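Local coordinates for galactose mutarotase-like protein (Clostridium acetobutylicum, PDB 3OS7) that belongs to the aldose 1-epimerase family and probably binds a carbohydrate and interconverts the anomers of an aldose sugar, at residues A[26-31]-A[336-341]. Numbering follows the deposited sequence.
Sequences GGYEAL and LYIENM
Tyr28 reaches with its OH and CE2 atoms from one antiparallel sheet of this galactose mutarotase-type, all-beta fold to the backbone of Tyr337 and to Ile338, on the last strand of the chain in another sheet. The two strands are not paired: even at their nearest, Tyr28 and Tyr337, the CA atoms lie 9.1 Å apart, and the side chain of Tyr28 spans the gap. The backbone of Leu336 is hydrogen-bonded to Leu164 of strand 163-172, and the Leu336 side chain touches Leu43 of strand 39-45, a neighbour of strand 28-33. Tyr337 offers mainly its base, with CA and CB each 3.7 Å from Tyr28 OH. Its CG sits between the backbone N and the carbonyl carbon (chi1 48°), which carries the ring away from Tyr28 and lets its hydroxyl hydrogen-bond to Glu278. Ile338 makes the rest of the contact. The polar link between the segments is a single, nearly straight hydrogen bond, in which the backbone N of the buried Ile338 donates to Tyr28 OH at 3.1 Å with an N-H...O angle of 160°. Thr273, Asp45 and Ile52 also touch this isoleucine. Its CG1 arm, anti to the carbonyl carbon (chi1 -55°), runs back alongside the tyrosine in the opposite direction and meets the ring obliquely, CD1 lying 3.8 Å from Tyr28 CE2.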
ATOM      1  N   GLY A  26     -20.918   0.798   9.380  1.00 20.90           N
ATOM      2  CA  GLY A  26     -20.468   1.553  10.553  1.00 22.16           C
ATOM      3  C   GLY A  26     -20.147   3.013  10.320  1.00 22.68           C
ATOM      4  O   GLY A  26     -19.330   3.587  11.035  1.00 24.33           O
ATOM      5  N   GLY A  27     -20.804   3.633   9.348  1.00 21.87           N
ATOM      6  CA  GLY A  27     -20.549   5.029   9.014  1.00 23.61           C
ATOM      7  C   GLY A  27     -19.467   5.279   7.964  1.00 21.74           C
ATOM      8  O   GLY A  27     -19.296   6.416   7.506  1.00 23.61           O
ATOM      9  N   TYR A  28     -18.741   4.231   7.588  1.00 18.44           N
ATOM     10  CA  TYR A  28     -17.752   4.327   6.512  1.00 16.84           C
ATOM     11  C   TYR A  28     -18.341   3.848   5.180  1.00 17.04           C
ATOM     12  O   TYR A  28     -19.269   3.052   5.154  1.00 16.32           O
ATOM     13  CB  TYR A  28     -16.539   3.456   6.812  1.00 16.78           C
ATOM     14  CG  TYR A  28     -15.667   3.898   7.976  1.00 13.74           C
ATOM     15  CD1 TYR A  28     -15.945   3.499   9.293  1.00 16.03           C
ATOM     16  CD2 TYR A  28     -14.537   4.686   7.755  1.00 17.04           C
ATOM     17  CE1 TYR A  28     -15.121   3.900  10.357  1.00 14.19           C
ATOM     18  CE2 TYR A  28     -13.738   5.097   8.800  1.00 17.68           C
ATOM     19  CZ  TYR A  28     -14.034   4.695  10.100  1.00 16.46           C
ATOM     20  OH  TYR A  28     -13.194   5.102  11.124  1.00 18.13           O
ATOM     21  N   GLU A  29     -17.777   4.344   4.084  1.00 14.83           N
ATOM     22  CA  GLU A  29     -18.093   3.883   2.751  1.00 15.83           C
ATOM     23  C   GLU A  29     -16.794   3.789   1.936  1.00 16.55           C
ATOM     24  O   GLU A  29     -15.925   4.679   2.037  1.00 16.97           O
ATOM     25  CB  GLU A  29     -19.072   4.849   2.085  1.00 17.26           C
ATOM     26  CG  GLU A  29     -19.492   4.442   0.684  1.00 25.97           C
ATOM     27  CD  GLU A  29     -20.475   5.429   0.074  1.00 32.24           C
ATOM     28  OE1 GLU A  29     -21.325   5.956   0.837  1.00 26.59           O
ATOM     29  OE2 GLU A  29     -20.369   5.667  -1.155  1.00 30.07           O
ATOM     30  N   ALA A  30     -16.657   2.715   1.168  1.00 12.75           N
ATOM     31  CA  ALA A  30     -15.502   2.463   0.314  1.00 13.11           C
ATOM     32  C   ALA A  30     -15.916   2.145  -1.128  1.00 15.12           C
ATOM     33  O   ALA A  30     -17.060   1.752  -1.400  1.00 16.10           O
ATOM     34  CB  ALA A  30     -14.649   1.339   0.853  1.00 12.56           C
ATOM     35  N   LEU A  31     -14.965   2.284  -2.025  1.00 14.31           N
ATOM     36  CA  LEU A  31     -15.181   1.975  -3.446  1.00 16.12           C
ATOM     37  C   LEU A  31     -13.962   1.211  -3.931  1.00 13.83           C
ATOM     38  O   LEU A  31     -12.849   1.699  -3.803  1.00 14.12           O
ATOM     39  CB  LEU A  31     -15.365   3.268  -4.242  1.00 15.09           C
ATOM     40  CG  LEU A  31     -15.512   3.118  -5.761  1.00 19.86           C
ATOM     41  CD1 LEU A  31     -16.712   2.228  -6.099  1.00 20.04           C
ATOM     42  CD2 LEU A  31     -15.628   4.523  -6.370  1.00 23.68           C
ATOM     43  N   LEU A 336      -7.283   0.920   8.457  1.00 12.69           N
ATOM     44  CA  LEU A 336      -7.399   2.356   8.258  1.00 13.26           C
ATOM     45  C   LEU A 336      -8.664   2.810   9.000  1.00 14.13           C
ATOM     46  O   LEU A 336      -9.733   2.251   8.803  1.00 14.48           O
ATOM     47  CB  LEU A 336      -7.551   2.661   6.770  1.00 12.41           C
ATOM     48  CG  LEU A 336      -6.302   2.631   5.929  1.00 14.69           C
ATOM     49  CD1 LEU A 336      -6.699   2.735   4.428  1.00 22.02           C
ATOM     50  CD2 LEU A 336      -5.386   3.787   6.312  1.00 20.56           C
ATOM     51  N   TYR A 337      -8.527   3.832   9.831  1.00 14.52           N
ATOM     52  CA  TYR A 337      -9.650   4.357  10.608  1.00 15.56           C
ATOM     53  C   TYR A 337      -9.412   5.799  10.994  1.00 14.54           C
ATOM     54  O   TYR A 337      -8.299   6.322  10.868  1.00 14.14           O
ATOM     55  CB  TYR A 337      -9.910   3.518  11.876  1.00 14.45           C
ATOM     56  CG  TYR A 337      -8.710   3.174  12.744  1.00 17.53           C
ATOM     57  CD1 TYR A 337      -7.918   2.081  12.445  1.00 19.22           C
ATOM     58  CD2 TYR A 337      -8.422   3.900  13.919  1.00 18.13           C
ATOM     59  CE1 TYR A 337      -6.832   1.740  13.243  1.00 23.42           C
ATOM     60  CE2 TYR A 337      -7.362   3.555  14.722  1.00 17.23           C
ATOM     61  CZ  TYR A 337      -6.556   2.477  14.377  1.00 22.01           C
ATOM     62  OH  TYR A 337      -5.479   2.084  15.150  1.00 24.32           O
ATOM     63  N   ILE A 338     -10.461   6.429  11.487  1.00 14.29           N
ATOM     64  CA  ILE A 338     -10.434   7.828  11.899  1.00 17.63           C
ATOM     65  C   ILE A 338     -10.699   7.872  13.396  1.00 18.03           C
ATOM     66  O   ILE A 338     -11.535   7.113  13.917  1.00 18.31           O
ATOM     67  CB  ILE A 338     -11.562   8.629  11.174  1.00 18.17           C
ATOM     68  CG1 ILE A 338     -11.456   8.461   9.662  1.00 19.45           C
ATOM     69  CG2 ILE A 338     -11.535  10.126  11.578  1.00 20.91           C
ATOM     70  CD1 ILE A 338     -12.773   8.755   8.895  1.00 23.38           C
ATOM     71  N   GLU A 339     -10.010   8.758  14.102  1.00 18.50           N
ATOM     72  CA  GLU A 339     -10.300   8.916  15.533  1.00 21.12           C
ATOM     73  C   GLU A 339     -10.161  10.361  15.958  1.00 22.74           C
ATOM     74  O   GLU A 339      -9.532  11.178  15.257  1.00 20.46           O
ATOM     75  CB  GLU A 339      -9.443   7.955  16.380  1.00 24.40           C
ATOM     76  CG  GLU A 339      -7.988   8.202  16.282  1.00 23.18           C
ATOM     77  CD  GLU A 339      -7.103   7.214  17.045  1.00 22.07           C
ATOM     78  OE1 GLU A 339      -7.482   6.053  17.300  1.00 25.57           O
ATOM     79  OE2 GLU A 339      -5.966   7.628  17.359  1.00 21.86           O
ATOM     80  N   ASN A 340     -10.798  10.680  17.082  1.00 22.54           N
ATOM     81  CA  ASN A 340     -10.698  12.015  17.679  1.00 26.96           C
ATOM     82  C   ASN A 340      -9.356  12.155  18.324  1.00 26.34           C
ATOM     83  O   ASN A 340      -8.820  11.182  18.815  1.00 29.76           O
ATOM     84  CB  ASN A 340     -11.776  12.220  18.748  1.00 28.68           C
ATOM     85  CG  ASN A 340     -13.158  12.213  18.181  1.00 32.26           C
ATOM     86  OD1 ASN A 340     -13.355  12.492  17.001  1.00 40.96           O
ATOM     87  ND2 ASN A 340     -14.142  11.870  19.015  1.00 44.06           N
HETATM   88  N   MSE A 341      -8.802  13.353  18.317  1.00 28.65           N
HETATM   89  CA  MSE A 341      -7.556  13.618  19.029  1.00 31.99           C
HETATM   90  C   MSE A 341      -7.865  14.165  20.413  1.00 38.69           C
HETATM   91  O   MSE A 341      -8.985  14.606  20.695  1.00 42.88           O
HETATM   92  OXT MSE A 341      -6.991  14.202  21.283  1.00 43.81           O
HETATM   93  CB  MSE A 341      -6.700  14.625  18.253  1.00 30.99           C
HETATM   94  CG  MSE A 341      -6.275  14.116  16.895  1.00 26.20           C
HETATM   95 SE   MSE A 341      -5.283  15.360  15.835  0.75 22.67          SE
HETATM   96  CE  MSE A 341      -3.937  15.965  17.143  1.00 33.44           C
TER